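Local atomic coordinates of GDP-mannose-dependent alpha-(1-6)-phosphatidylinositol monomannoside mannosyltransferase (Corynebacterium glutamicum, PDB entry 3OKP), a protein that is a mannosyltransferase of the GT-B class of glycosyltransferases, built from two Rossmann-like domains that face each other across a cleft. Residues A51-K54 with T55-Y58; N204-V208 with P209-Q213; L292-V295 with Y296-Q300. All blocks are in the same frame, centred on the assembly; numbering follows the deposited sequence.

Contact 1: A51-K54 with T55-Y58; sequences AYDK and TLDY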
ATOM      1  N   ALA A  51       9.783 -24.357  -2.690  1.00 17.62           N
ATOM      2  CA  ALA A  51       9.134 -24.536  -1.392  1.00 17.64           C
ATOM      3  C   ALA A  51       7.892 -23.660  -1.239  1.00 16.78           C
ATOM      4  O   ALA A  51       6.875 -24.109  -0.710  1.00 16.87           O
ATOM      5  CB  ALA A  51      10.122 -24.278  -0.255  1.00 18.26           C
ATOM      6  N   TYR A  52       7.980 -22.414  -1.706  1.00 15.97           N
ATOM      7  CA  TYR A  52       6.845 -21.494  -1.655  1.00 15.13           C
ATOM      8  C   TYR A  52       5.721 -21.910  -2.606  1.00 14.40           C
ATOM      9  O   TYR A  52       4.554 -21.928  -2.216  1.00 14.34           O
ATOM     10  CB  TYR A  52       7.279 -20.051  -1.942  1.00 14.91           C
ATOM     11  CG  TYR A  52       6.141 -19.062  -1.815  1.00 14.82           C
ATOM     12  CD1 TYR A  52       5.768 -18.560  -0.569  1.00 15.16           C
ATOM     13  CD2 TYR A  52       5.424 -18.642  -2.939  1.00 14.59           C
ATOM     14  CE1 TYR A  52       4.713 -17.661  -0.443  1.00 14.88           C
ATOM     15  CE2 TYR A  52       4.365 -17.747  -2.823  1.00 14.20           C
ATOM     16  CZ  TYR A  52       4.018 -17.262  -1.569  1.00 14.26           C
ATOM     17  OH  TYR A  52       2.982 -16.368  -1.443  1.00 14.13           O
ATOM     18  N   ASP A  53       6.082 -22.245  -3.844  1.00 13.83           N
ATOM     19  CA  ASP A  53       5.114 -22.621  -4.877  1.00 13.20           C
ATOM     20  C   ASP A  53       4.325 -23.880  -4.503  1.00 13.62           C
ATOM     21  O   ASP A  53       3.156 -24.025  -4.872  1.00 13.22           O
ATOM     22  CB  ASP A  53       5.816 -22.809  -6.229  1.00 13.02           C
ATOM     23  CG  ASP A  53       6.450 -21.520  -6.754  1.00 12.16           C
ATOM     24  OD1 ASP A  53       6.216 -20.436  -6.170  1.00 11.42           O
ATOM     25  OD2 ASP A  53       7.192 -21.596  -7.757  1.00 11.34           O
ATOM     26  N   LYS A  54       4.980 -24.773  -3.762  1.00 14.04           N
ATOM     27  CA  LYS A  54       4.377 -26.003  -3.246  1.00 14.66           C
ATOM     28  C   LYS A  54       3.194 -25.728  -2.302  1.00 14.28           C
ATOM     29  O   LYS A  54       2.313 -26.579  -2.141  1.00 14.44           O
ATOM     30  CB  LYS A  54       5.459 -26.837  -2.539  1.00 15.46           C
ATOM     31  CG  LYS A  54       5.069 -28.259  -2.144  1.00 17.97           C
ATOM     32  CD  LYS A  54       4.960 -29.194  -3.343  1.00 20.17           C
ATOM     33  CE  LYS A  54       4.708 -30.625  -2.890  1.00 22.12           C
ATOM     34  NZ  LYS A  54       4.107 -31.449  -3.980  1.00 23.29           N
ATOM     35  N   THR A  55       3.174 -24.542  -1.692  1.00 13.51           N
ATOM     36  CA  THR A  55       2.113 -24.171  -0.745  1.00 13.38           C
ATOM     37  C   THR A  55       0.862 -23.607  -1.425  1.00 12.80           C
ATOM     38  O   THR A  55      -0.195 -23.504  -0.798  1.00 12.88           O
ATOM     39  CB  THR A  55       2.600 -23.155   0.329  1.00 13.42           C
ATOM     40  OG1 THR A  55       2.809 -21.868  -0.271  1.00 12.85           O
ATOM     41  CG2 THR A  55       3.882 -23.634   1.002  1.00 13.78           C
ATOM     42  N   LEU A  56       0.985 -23.253  -2.700  1.00 12.15           N
ATOM     43  CA  LEU A  56      -0.085 -22.567  -3.431  1.00 11.57           C
ATOM     44  C   LEU A  56      -1.078 -23.528  -4.096  1.00 11.86           C
ATOM     45  O   LEU A  56      -0.733 -24.673  -4.402  1.00 12.08           O
ATOM     46  CB  LEU A  56       0.519 -21.609  -4.470  1.00 10.93           C
ATOM     47  CG  LEU A  56       1.551 -20.592  -3.960  1.00 10.37           C
ATOM     48  CD1 LEU A  56       2.155 -19.791  -5.110  1.00  9.01           C
ATOM     49  CD2 LEU A  56       0.950 -19.655  -2.907  1.00  9.98           C
ATOM     50  N   ASP A  57      -2.308 -23.059  -4.304  1.00 11.83           N
ATOM     51  CA  ASP A  57      -3.330 -23.843  -5.010  1.00 12.32           C
ATOM     52  C   ASP A  57      -3.489 -23.440  -6.482  1.00 12.04           C
ATOM     53  O   ASP A  57      -4.406 -23.902  -7.168  1.00 11.92           O
ATOM     54  CB  ASP A  57      -4.683 -23.825  -4.272  1.00 12.53           C
ATOM     55  CG  ASP A  57      -5.257 -22.419  -4.088  1.00 12.54           C
ATOM     56  OD1 ASP A  57      -4.584 -21.412  -4.406  1.00 12.28           O
ATOM     57  OD2 ASP A  57      -6.406 -22.329  -3.605  1.00 12.85           O
ATOM     58  N   TYR A  58      -2.580 -22.587  -6.953  1.00 11.79           N
ATOM     59  CA  TYR A  58      -2.500 -22.217  -8.369  1.00 11.82           C
ATOM     60  C   TYR A  58      -1.083 -22.428  -8.915  1.00 11.94           C
ATOM     61  O   TYR A  58      -0.116 -22.476  -8.151  1.00 11.91           O
ATOM     62  CB  TYR A  58      -2.971 -20.772  -8.589  1.00 11.50           C
ATOM     63  CG  TYR A  58      -2.194 -19.726  -7.813  1.00 11.22           C
ATOM     64  CD1 TYR A  58      -2.619 -19.313  -6.549  1.00 11.61           C
ATOM     65  CD2 TYR A  58      -1.046 -19.143  -8.347  1.00 11.23           C
ATOM     66  CE1 TYR A  58      -1.912 -18.355  -5.831  1.00 11.18           C
ATOM     67  CE2 TYR A  58      -0.331 -18.183  -7.639  1.00 11.04           C
ATOM     68  CZ  TYR A  58      -0.768 -17.795  -6.384  1.00 11.07           C
ATOM     69  OH  TYR A  58      -0.068 -16.840  -5.686  1.00 11.13           O
TER
HETATM   70  O   HOH W   1       2.615 -23.143  -7.385  1.00 11.76           O

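Contact 2: N204-V208 with P209-Q213; sequences NSRLV and PRKGQ. With GDD (guanosine-5'-diphosphate-alpha-D-mannose), chain B.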
ATOM      1  N   ASN A 204       2.733   4.205  12.714  1.00 10.71           N
ATOM      2  CA  ASN A 204       3.394   3.077  12.063  1.00 11.31           C
ATOM      3  C   ASN A 204       3.811   3.500  10.670  1.00 11.35           C
ATOM      4  O   ASN A 204       2.971   3.935   9.876  1.00 11.51           O
ATOM      5  CB  ASN A 204       2.469   1.854  11.974  1.00 11.64           C
ATOM      6  CG  ASN A 204       1.783   1.532  13.287  1.00 12.67           C
ATOM      7  OD1 ASN A 204       2.322   1.785  14.368  1.00 14.02           O
ATOM      8  ND2 ASN A 204       0.582   0.967  13.202  1.00 13.73           N
ATOM      9  N   SER A 205       5.108   3.388  10.390  1.00 11.40           N
ATOM     10  CA  SER A 205       5.698   3.763   9.100  1.00 11.59           C
ATOM     11  C   SER A 205       7.213   3.624   9.151  1.00 11.93           C
ATOM     12  O   SER A 205       7.817   3.721  10.223  1.00 11.93           O
ATOM     13  CB  SER A 205       5.352   5.210   8.718  1.00 11.35           C
ATOM     14  OG  SER A 205       4.118   5.283   8.025  1.00 11.30           O
ATOM     15  N   ARG A 206       7.821   3.409   7.986  1.00 12.30           N
ATOM     16  CA  ARG A 206       9.274   3.442   7.857  1.00 13.02           C
ATOM     17  C   ARG A 206       9.783   4.798   8.328  1.00 12.37           C
ATOM     18  O   ARG A 206       9.129   5.824   8.115  1.00 11.99           O
ATOM     19  CB  ARG A 206       9.698   3.205   6.405  1.00 13.35           C
ATOM     20  CG  ARG A 206       9.374   1.812   5.865  1.00 14.78           C
ATOM     21  CD  ARG A 206       9.873   1.614   4.425  1.00 15.46           C
ATOM     22  NE  ARG A 206       9.182   2.483   3.471  1.00 18.72           N
ATOM     23  CZ  ARG A 206       9.691   3.602   2.961  1.00 19.96           C
ATOM     24  NH1 ARG A 206      10.912   4.004   3.300  1.00 21.23           N
ATOM     25  NH2 ARG A 206       8.980   4.321   2.102  1.00 20.29           N
ATOM     26  N   LEU A 207      10.942   4.802   8.978  1.00 12.12           N
ATOM     27  CA  LEU A 207      11.492   6.035   9.527  1.00 11.80           C
ATOM     28  C   LEU A 207      12.278   6.780   8.452  1.00 11.92           C
ATOM     29  O   LEU A 207      13.493   6.618   8.328  1.00 12.14           O
ATOM     30  CB  LEU A 207      12.349   5.761  10.774  1.00 11.77           C
ATOM     31  CG  LEU A 207      11.713   4.944  11.908  1.00 11.43           C
ATOM     32  CD1 LEU A 207      12.668   4.826  13.090  1.00 11.64           C
ATOM     33  CD2 LEU A 207      10.371   5.523  12.352  1.00 10.42           C
ATOM     34  N   VAL A 208      11.548   7.558   7.657  1.00 11.65           N
ATOM     35  CA  VAL A 208      12.121   8.440   6.633  1.00 11.84           C
ATOM     36  C   VAL A 208      11.460   9.821   6.755  1.00 11.43           C
ATOM     37  O   VAL A 208      10.319   9.914   7.224  1.00 10.94           O
ATOM     38  CB  VAL A 208      11.974   7.861   5.183  1.00 11.98           C
ATOM     39  CG1 VAL A 208      12.804   6.586   5.012  1.00 12.63           C
ATOM     40  CG2 VAL A 208      10.506   7.611   4.816  1.00 11.85           C
ATOM     41  N   PRO A 209      12.175  10.897   6.357  1.00 11.55           N
ATOM     42  CA  PRO A 209      11.664  12.265   6.537  1.00 11.28           C
ATOM     43  C   PRO A 209      10.215  12.499   6.097  1.00 10.92           C
ATOM     44  O   PRO A 209       9.453  13.134   6.830  1.00 10.61           O
ATOM     45  CB  PRO A 209      12.620  13.109   5.689  1.00 11.73           C
ATOM     46  CG  PRO A 209      13.888  12.355   5.702  1.00 12.25           C
ATOM     47  CD  PRO A 209      13.514  10.896   5.734  1.00 11.95           C
ATOM     48  N   ARG A 210       9.833  11.979   4.931  1.00 10.88           N
ATOM     49  CA  ARG A 210       8.532  12.312   4.338  1.00 10.80           C
ATOM     50  C   ARG A 210       7.309  11.808   5.114  1.00 10.09           C
ATOM     51  O   ARG A 210       6.204  12.309   4.912  1.00  9.96           O
ATOM     52  CB  ARG A 210       8.465  11.887   2.864  1.00 11.01           C
ATOM     53  CG  ARG A 210       8.303  10.390   2.616  1.00 11.43           C
ATOM     54  CD  ARG A 210       8.014  10.124   1.142  1.00 12.27           C
ATOM     55  NE  ARG A 210       7.805   8.703   0.857  1.00 13.94           N
ATOM     56  CZ  ARG A 210       6.629   8.094   0.957  1.00 13.98           C
ATOM     57  NH1 ARG A 210       5.563   8.782   1.334  1.00 14.47           N
ATOM     58  NH2 ARG A 210       6.521   6.799   0.693  1.00 14.03           N
ATOM     59  N   LYS A 211       7.510  10.839   6.008  1.00  9.72           N
ATOM     60  CA  LYS A 211       6.405  10.257   6.780  1.00  9.19           C
ATOM     61  C   LYS A 211       5.918  11.175   7.909  1.00  8.96           C
ATOM     62  O   LYS A 211       4.837  10.972   8.467  1.00  8.71           O
ATOM     63  CB  LYS A 211       6.791   8.877   7.326  1.00  9.13           C
ATOM     64  CG  LYS A 211       7.157   7.848   6.256  1.00  9.30           C
ATOM     65  CD  LYS A 211       5.936   7.327   5.507  1.00  9.33           C
ATOM     66  CE  LYS A 211       6.326   6.252   4.499  1.00  9.78           C
ATOM     67  NZ  LYS A 211       5.133   5.684   3.805  1.00 10.05           N
ATOM     68  N   GLY A 212       6.719  12.184   8.241  1.00  8.88           N
ATOM     69  CA  GLY A 212       6.298  13.210   9.187  1.00  8.67           C
ATOM     70  C   GLY A 212       6.318  12.817  10.651  1.00  8.60           C
ATOM     71  O   GLY A 212       5.580  13.400  11.457  1.00  8.52           O
ATOM     72  N   GLN A 213       7.150  11.835  11.006  1.00  8.48           N
ATOM     73  CA  GLN A 213       7.426  11.555  12.417  1.00  8.45           C
ATOM     74  C   GLN A 213       8.083  12.783  13.042  1.00  8.70           C
ATOM     75  O   GLN A 213       7.838  13.095  14.207  1.00  8.66           O
ATOM     76  CB  GLN A 213       8.346  10.343  12.602  1.00  8.39           C
ATOM     77  CG  GLN A 213       7.748   8.998  12.207  1.00  8.05           C
ATOM     78  CD  GLN A 213       8.113   8.576  10.795  1.00  7.77           C
ATOM     79  OE1 GLN A 213       8.752   9.324  10.050  1.00  7.58           O
ATOM     80  NE2 GLN A 213       7.713   7.365  10.421  1.00  7.29           N
TER
HETATM   81  N2  GDD B 601       5.417  -5.727  10.776  0.50 13.20           N
HETATM   82  C2  GDD B 601       5.601  -4.387  10.695  0.50 13.14           C
HETATM   83  N1  GDD B 601       6.299  -3.743  11.662  0.50 13.31           N
HETATM   84  N3  GDD B 601       5.085  -3.702   9.648  0.50 13.12           N
HETATM   85  C4  GDD B 601       5.259  -2.357   9.553  0.50 13.25           C
HETATM   86  C5  GDD B 601       5.973  -1.683  10.532  0.50 13.22           C
HETATM   87  C6  GDD B 601       6.495  -2.404  11.601  0.50 13.31           C
HETATM   88  O6  GDD B 601       7.142  -1.825  12.498  0.50 13.24           O
HETATM   89  N7  GDD B 601       5.993  -0.379  10.190  0.50 13.32           N
HETATM   90  C8  GDD B 601       5.312  -0.249   9.028  0.50 13.38           C
HETATM   91  N9  GDD B 601       4.869  -1.457   8.645  0.50 13.33           N
HETATM   92  C1' GDD B 601       4.071  -1.779   7.433  0.50 13.14           C
HETATM   93  C2' GDD B 601       2.655  -1.242   7.565  0.50 12.76           C
HETATM   94  O2' GDD B 601       1.810  -2.144   8.283  0.50 12.88           O
HETATM   95  C3' GDD B 601       2.228  -1.062   6.123  0.50 12.71           C
HETATM   96  O3' GDD B 601       1.581  -2.248   5.645  0.50 12.17           O
HETATM   97  C4' GDD B 601       3.526  -0.835   5.354  0.50 12.90           C
HETATM   98  O4' GDD B 601       4.596  -1.189   6.240  0.50 12.93           O
HETATM   99  C5' GDD B 601       3.678   0.620   4.914  0.50 13.17           C
HETATM  100  O5' GDD B 601       3.187   0.807   3.584  0.50 13.30           O
HETATM  101  PA  GDD B 601       2.737   2.098   3.099  0.50 13.27           P
HETATM  102  O1A GDD B 601       2.156   1.942   2.001  0.50 13.01           O
HETATM  103  O2A GDD B 601       1.923   2.609   3.909  0.50 12.88           O
HETATM  104  O3A GDD B 601       3.851   3.013   2.931  0.50 13.56           O
HETATM  105  PB  GDD B 601       5.055   2.725   2.170  0.50 13.50           P
HETATM  106  O2B GDD B 601       4.797   2.043   1.154  0.50 13.24           O
HETATM  107  O3B GDD B 601       5.579   3.803   1.817  0.50 13.27           O
HETATM  108  O1B GDD B 601       6.000   2.018   2.999  0.50 14.16           O
HETATM  109  O   HOH W   2       3.807   4.012   5.556  1.00  6.88           O
HETATM  110  O   HOH W   3       6.852   5.517  12.403  1.00  9.03           O

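Contact 3: L292-V295 with Y296-Q300; sequences LGIV and YLEAQ. With GDD (guanosine-5'-diphosphate-alpha-D-mannose), chain B.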
ATOM      1  N   LEU A 292      -0.266   6.190  -1.886  1.00 15.52           N
ATOM      2  CA  LEU A 292      -1.588   6.020  -1.302  1.00 15.43           C
ATOM      3  C   LEU A 292      -1.508   6.071   0.221  1.00 14.76           C
ATOM      4  O   LEU A 292      -1.991   7.022   0.839  1.00 15.04           O
ATOM      5  CB  LEU A 292      -2.242   4.718  -1.786  1.00 15.67           C
ATOM      6  CG  LEU A 292      -3.674   4.442  -1.310  1.00 16.13           C
ATOM      7  CD1 LEU A 292      -4.675   5.444  -1.899  1.00 16.46           C
ATOM      8  CD2 LEU A 292      -4.069   3.017  -1.641  1.00 15.92           C
ATOM      9  N   GLY A 293      -0.879   5.062   0.817  1.00 14.08           N
ATOM     10  CA  GLY A 293      -0.727   5.003   2.267  1.00 13.27           C
ATOM     11  C   GLY A 293      -1.608   3.939   2.882  1.00 12.60           C
ATOM     12  O   GLY A 293      -2.678   4.236   3.417  1.00 12.38           O
ATOM     13  N   ILE A 294      -1.155   2.692   2.801  1.00 12.30           N
ATOM     14  CA  ILE A 294      -1.910   1.563   3.339  1.00 11.91           C
ATOM     15  C   ILE A 294      -2.061   1.637   4.868  1.00 11.10           C
ATOM     16  O   ILE A 294      -3.043   1.138   5.415  1.00 10.85           O
ATOM     17  CB  ILE A 294      -1.332   0.188   2.863  1.00 12.47           C
ATOM     18  CG1 ILE A 294      -2.311  -0.959   3.133  1.00 12.86           C
ATOM     19  CG2 ILE A 294       0.014  -0.101   3.486  1.00 12.85           C
ATOM     20  CD1 ILE A 294      -3.340  -1.142   2.040  1.00 13.90           C
ATOM     21  N   VAL A 295      -1.104   2.281   5.541  1.00 10.29           N
ATOM     22  CA  VAL A 295      -1.162   2.445   7.000  1.00  9.54           C
ATOM     23  C   VAL A 295      -2.442   3.145   7.478  1.00  9.27           C
ATOM     24  O   VAL A 295      -2.947   2.836   8.558  1.00  8.96           O
ATOM     25  CB  VAL A 295       0.098   3.157   7.588  1.00  9.50           C
ATOM     26  CG1 VAL A 295       1.343   2.286   7.425  1.00  9.36           C
ATOM     27  CG2 VAL A 295       0.311   4.541   6.967  1.00  8.60           C
ATOM     28  N   TYR A 296      -2.960   4.072   6.669  1.00  9.09           N
ATOM     29  CA  TYR A 296      -4.202   4.785   6.983  1.00  8.91           C
ATOM     30  C   TYR A 296      -5.413   3.855   6.927  1.00  9.08           C
ATOM     31  O   TYR A 296      -6.360   4.004   7.703  1.00  9.00           O
ATOM     32  CB  TYR A 296      -4.428   5.945   6.011  1.00  9.05           C
ATOM     33  CG  TYR A 296      -3.322   6.980   5.946  1.00  8.73           C
ATOM     34  CD1 TYR A 296      -2.920   7.683   7.083  1.00  8.78           C
ATOM     35  CD2 TYR A 296      -2.706   7.282   4.734  1.00  9.39           C
ATOM     36  CE1 TYR A 296      -1.910   8.647   7.015  1.00  8.67           C
ATOM     37  CE2 TYR A 296      -1.700   8.243   4.656  1.00  9.40           C
ATOM     38  CZ  TYR A 296      -1.310   8.921   5.798  1.00  8.83           C
ATOM     39  OH  TYR A 296      -0.318   9.872   5.711  1.00  9.02           O
ATOM     40  N   LEU A 297      -5.374   2.911   5.991  1.00  9.10           N
ATOM     41  CA  LEU A 297      -6.439   1.928   5.816  1.00  9.50           C
ATOM     42  C   LEU A 297      -6.401   0.892   6.926  1.00  9.21           C
ATOM     43  O   LEU A 297      -7.444   0.450   7.408  1.00  9.41           O
ATOM     44  CB  LEU A 297      -6.320   1.250   4.445  1.00  9.85           C
ATOM     45  CG  LEU A 297      -6.264   2.194   3.239  1.00 10.27           C
ATOM     46  CD1 LEU A 297      -5.926   1.423   1.980  1.00 10.60           C
ATOM     47  CD2 LEU A 297      -7.572   2.962   3.075  1.00 10.19           C
ATOM     48  N   GLU A 298      -5.186   0.518   7.329  1.00  8.94           N
ATOM     49  CA  GLU A 298      -4.961  -0.401   8.441  1.00  8.71           C
ATOM     50  C   GLU A 298      -5.504   0.164   9.755  1.00  8.10           C
ATOM     51  O   GLU A 298      -6.117  -0.559  10.541  1.00  7.80           O
ATOM     52  CB  GLU A 298      -3.466  -0.714   8.570  1.00  8.89           C
ATOM     53  CG  GLU A 298      -2.921  -1.596   7.444  1.00  9.39           C
ATOM     54  CD  GLU A 298      -1.403  -1.701   7.435  1.00  9.82           C
ATOM     55  OE1 GLU A 298      -0.727  -0.985   8.210  1.00 10.15           O
ATOM     56  OE2 GLU A 298      -0.882  -2.507   6.639  1.00 11.71           O
ATOM     57  N   ALA A 299      -5.279   1.461   9.975  1.00  7.47           N
ATOM     58  CA  ALA A 299      -5.761   2.153  11.169  1.00  7.08           C
ATOM     59  C   ALA A 299      -7.284   2.201  11.198  1.00  7.17           C
ATOM     60  O   ALA A 299      -7.904   1.871  12.212  1.00  7.06           O
ATOM     61  CB  ALA A 299      -5.187   3.559  11.230  1.00  6.89           C
ATOM     62  N   GLN A 300      -7.879   2.602  10.077  1.00  7.25           N
ATOM     63  CA  GLN A 300      -9.335   2.637   9.936  1.00  7.54           C
ATOM     64  C   GLN A 300      -9.948   1.254  10.121  1.00  7.82           C
ATOM     65  O   GLN A 300     -10.994   1.117  10.752  1.00  8.04           O
ATOM     66  CB  GLN A 300      -9.731   3.232   8.586  1.00  7.59           C
ATOM     67  CG  GLN A 300      -9.508   4.732   8.497  1.00  7.76           C
ATOM     68  CD  GLN A 300      -9.759   5.272   7.106  1.00  8.71           C
ATOM     69  OE1 GLN A 300     -10.838   5.779   6.818  1.00  8.39           O
ATOM     70  NE2 GLN A 300      -8.762   5.155   6.231  1.00  9.40           N
TER
HETATM   71  N2  GDD B 601       5.417  -5.727  10.776  0.50 13.20           N
HETATM   72  C2  GDD B 601       5.601  -4.387  10.695  0.50 13.14           C
HETATM   73  N1  GDD B 601       6.299  -3.743  11.662  0.50 13.31           N
HETATM   74  N3  GDD B 601       5.085  -3.702   9.648  0.50 13.12           N
HETATM   75  C4  GDD B 601       5.259  -2.357   9.553  0.50 13.25           C
HETATM   76  C5  GDD B 601       5.973  -1.683  10.532  0.50 13.22           C
HETATM   77  C6  GDD B 601       6.495  -2.404  11.601  0.50 13.31           C
HETATM   78  O6  GDD B 601       7.142  -1.825  12.498  0.50 13.24           O
HETATM   79  N7  GDD B 601       5.993  -0.379  10.190  0.50 13.32           N
HETATM   80  C8  GDD B 601       5.312  -0.249   9.028  0.50 13.38           C
HETATM   81  N9  GDD B 601       4.869  -1.457   8.645  0.50 13.33           N
HETATM   82  C1' GDD B 601       4.071  -1.779   7.433  0.50 13.14           C
HETATM   83  C2' GDD B 601       2.655  -1.242   7.565  0.50 12.76           C
HETATM   84  O2' GDD B 601       1.810  -2.144   8.283  0.50 12.88           O
HETATM   85  C3' GDD B 601       2.228  -1.062   6.123  0.50 12.71           C
HETATM   86  O3' GDD B 601       1.581  -2.248   5.645  0.50 12.17           O
HETATM   87  C4' GDD B 601       3.526  -0.835   5.354  0.50 12.90           C
HETATM   88  O4' GDD B 601       4.596  -1.189   6.240  0.50 12.93           O
HETATM   89  C5' GDD B 601       3.678   0.620   4.914  0.50 13.17           C
HETATM   90  O5' GDD B 601       3.187   0.807   3.584  0.50 13.30           O
HETATM   91  PA  GDD B 601       2.737   2.098   3.099  0.50 13.27           P
HETATM   92  O1A GDD B 601       2.156   1.942   2.001  0.50 13.01           O
HETATM   93  O2A GDD B 601       1.923   2.609   3.909  0.50 12.88           O
HETATM   94  O3A GDD B 601       3.851   3.013   2.931  0.50 13.56           O
HETATM   95  PB  GDD B 601       5.055   2.725   2.170  0.50 13.50           P
HETATM   96  O2B GDD B 601       4.797   2.043   1.154  0.50 13.24           O
HETATM   97  O3B GDD B 601       5.579   3.803   1.817  0.50 13.27           O
HETATM   98  O1B GDD B 601       6.000   2.018   2.999  0.50 14.16           O

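Contact 1: A51-K54 with T55-Y58
Tyr52 and Leu56 meet where helix 46-53 gives way to the loop before strand 59-63, four residues apart along the chain. Their side chains run at a slant to each other. Both Leu56 methyls meet the CD2/CE2 side of the Tyr52 ring, closest at CE2: this atom of Tyr52 lies 3.8 Å from CD1 of Leu56 and 3.9 Å from its CD2. The ring gets there because Tyr52 CG lies opposite the backbone N and next to the carbonyl carbon (chi1 -177°). The hydroxyl of Thr55 stands over one face of the same ring.

Thr55 turns its side chain back on the helix. With chi1 at 71°, OG1 sits between the backbone N and the carbonyl carbon, and it donates to Tyr52 O at 2.6 Å, in the carbonyl plane. Thr55 N also donates to Tyr52 O, at 3.0 Å, but from well above that plane. The methyl CG2 of Thr55 packs 3.5 Å from Ala51 O.

A type I turn runs from Asp53 to Leu56, with Leu56 N bonded to Asp53 O at 3.2 Å. A water donates to both Asp53 O and Tyr58 O and so ties the start of the turn to the chain beyond it. The Asp53 carboxylate forms a salt bridge with Arg62 on strand 59-63.

Two donors from one residue thus grip Tyr52 O, while Asp53 O takes Leu56 N and a water.

Contact 2: N204-V208 with P209-Q213
The loop from strand 200-204 to helix 213-226 forms part of the pocket for guanosine-5'-diphosphate-alpha-D-mannose, and Arg206 and Lys211 meet there around the beta phosphate. Arg206 brings the edge of its guanidinium to the phosphate. NE of Arg206 donates to O1B of the ligand at 3.3 Å, nearly straight (164°), and NH2 of Arg206 makes a weak bond to O3B at 3.5 Å. Lys211 reaches the same O3B with NZ at 2.8 Å. Its chain bends at chi2 (-74°) and then runs straight to the phosphate. Arg210 NH2 comes within 3.3 Å of ligand O3B, and its guanidinium is turned 57° from that of Arg206. Arg210 and Lys211 both form salt bridges with Glu290.

Nearer the backbone, the Lys211 chain packs on its neighbours. It lies alongside Val208, with CG of Lys211 3.7 Å from CG2 of Val208. The Lys211 CD methylene passes over the Ser205 side chain.

The Gln213 chain bends at chi2 and turns its amide back to the loop. Its NE2 donates to Arg206 O at 3.1 Å, from above the carbonyl plane, and to a water that probably also donates to Ser205 O. The Leu207 side chain crosses that of Gln213 at about a right angle. Lys211 N closes the 3-10 turn on Val208 O at 3.2 Å. Ser205 OG donates to Asn204 O and accepts from a second water, which also bonds Lys211 NZ and ligand O3A and O2A.

Three basic side chains thus gather at one phosphate oxygen. Their charges probably offset that of the diphosphate, while Glu290 would temper the positive charge of Arg210 and Lys211 and help fix their positions.

Contact 3: L292-V295 with Y296-Q300
Ile294 and Glu298 lie one turn apart at the start of helix 294-301, and both face the bound ligand. Glu298 holds the ribose with both carboxylate oxygens: OE1 of Glu298 accepts from O2' of the ligand at 2.8 Å, and OE2 from O3' at 2.7 Å. The Glu298 chain is extended beyond CG (chi2 170°), which carries the carboxylate out to the sugar. The backbone N atoms of Ile294 and Val295 make weak bonds to the alpha phosphate, to O1A and O2A respectively. The helix N terminus thus faces this phosphate, and its dipole would probably favour the anion.

Helix bonds link the two segments. Glu298 N donates to Ile294 O at 2.9 Å. Ala299 N reaches Val295 O at 3.1 Å. The Tyr296 N to Gly293 O bond is longer, at 3.3 Å.

The remaining contacts are mostly apolar. Ile294 CD1 touches Leu297 CD1 at 3.6 Å, the two side chains crossing at about a right angle. Val295 CG2 stands over one face of the Tyr296 ring, and Leu292 O is at the ring edge. Gly293 has no side chain, which leaves room for CD2 of Tyr296.

Helix 294-301 links strands 275-278 and 306-308 in a beta-alpha-beta unit. Val295, Tyr296 and Ala299 pack on Phe276, and Tyr296 OH bonds Met278 O. Glu298 and Ala299 also touch Leu270 of helix 263-272.

How the contacts relate
The contacts follow one another along the chain without overlap. Contact 1 belongs to the domain of the seven-stranded parallel sheet, where helix 46-53 leads into strand 59-63. Contacts 2 and 3 belong to the other domain, with the six-stranded sheet. There they follow its adjacent strands 200-204 and 275-278. Their centres are about 14 Å apart, and they touch where Asn204 O meets Val295 CG1 at 3.4 Å. Contact 1 is distant from both, its centre about 35 Å from that of contact 2 and about 29 Å from that of contact 3. The ligand bridges contacts 2 and 3: 204-213 holds the beta phosphate, while 292-300 binds the ribose and approaches the alpha phosphate with weak backbone bonds. Contact 1 is a surface turn away from this pocket.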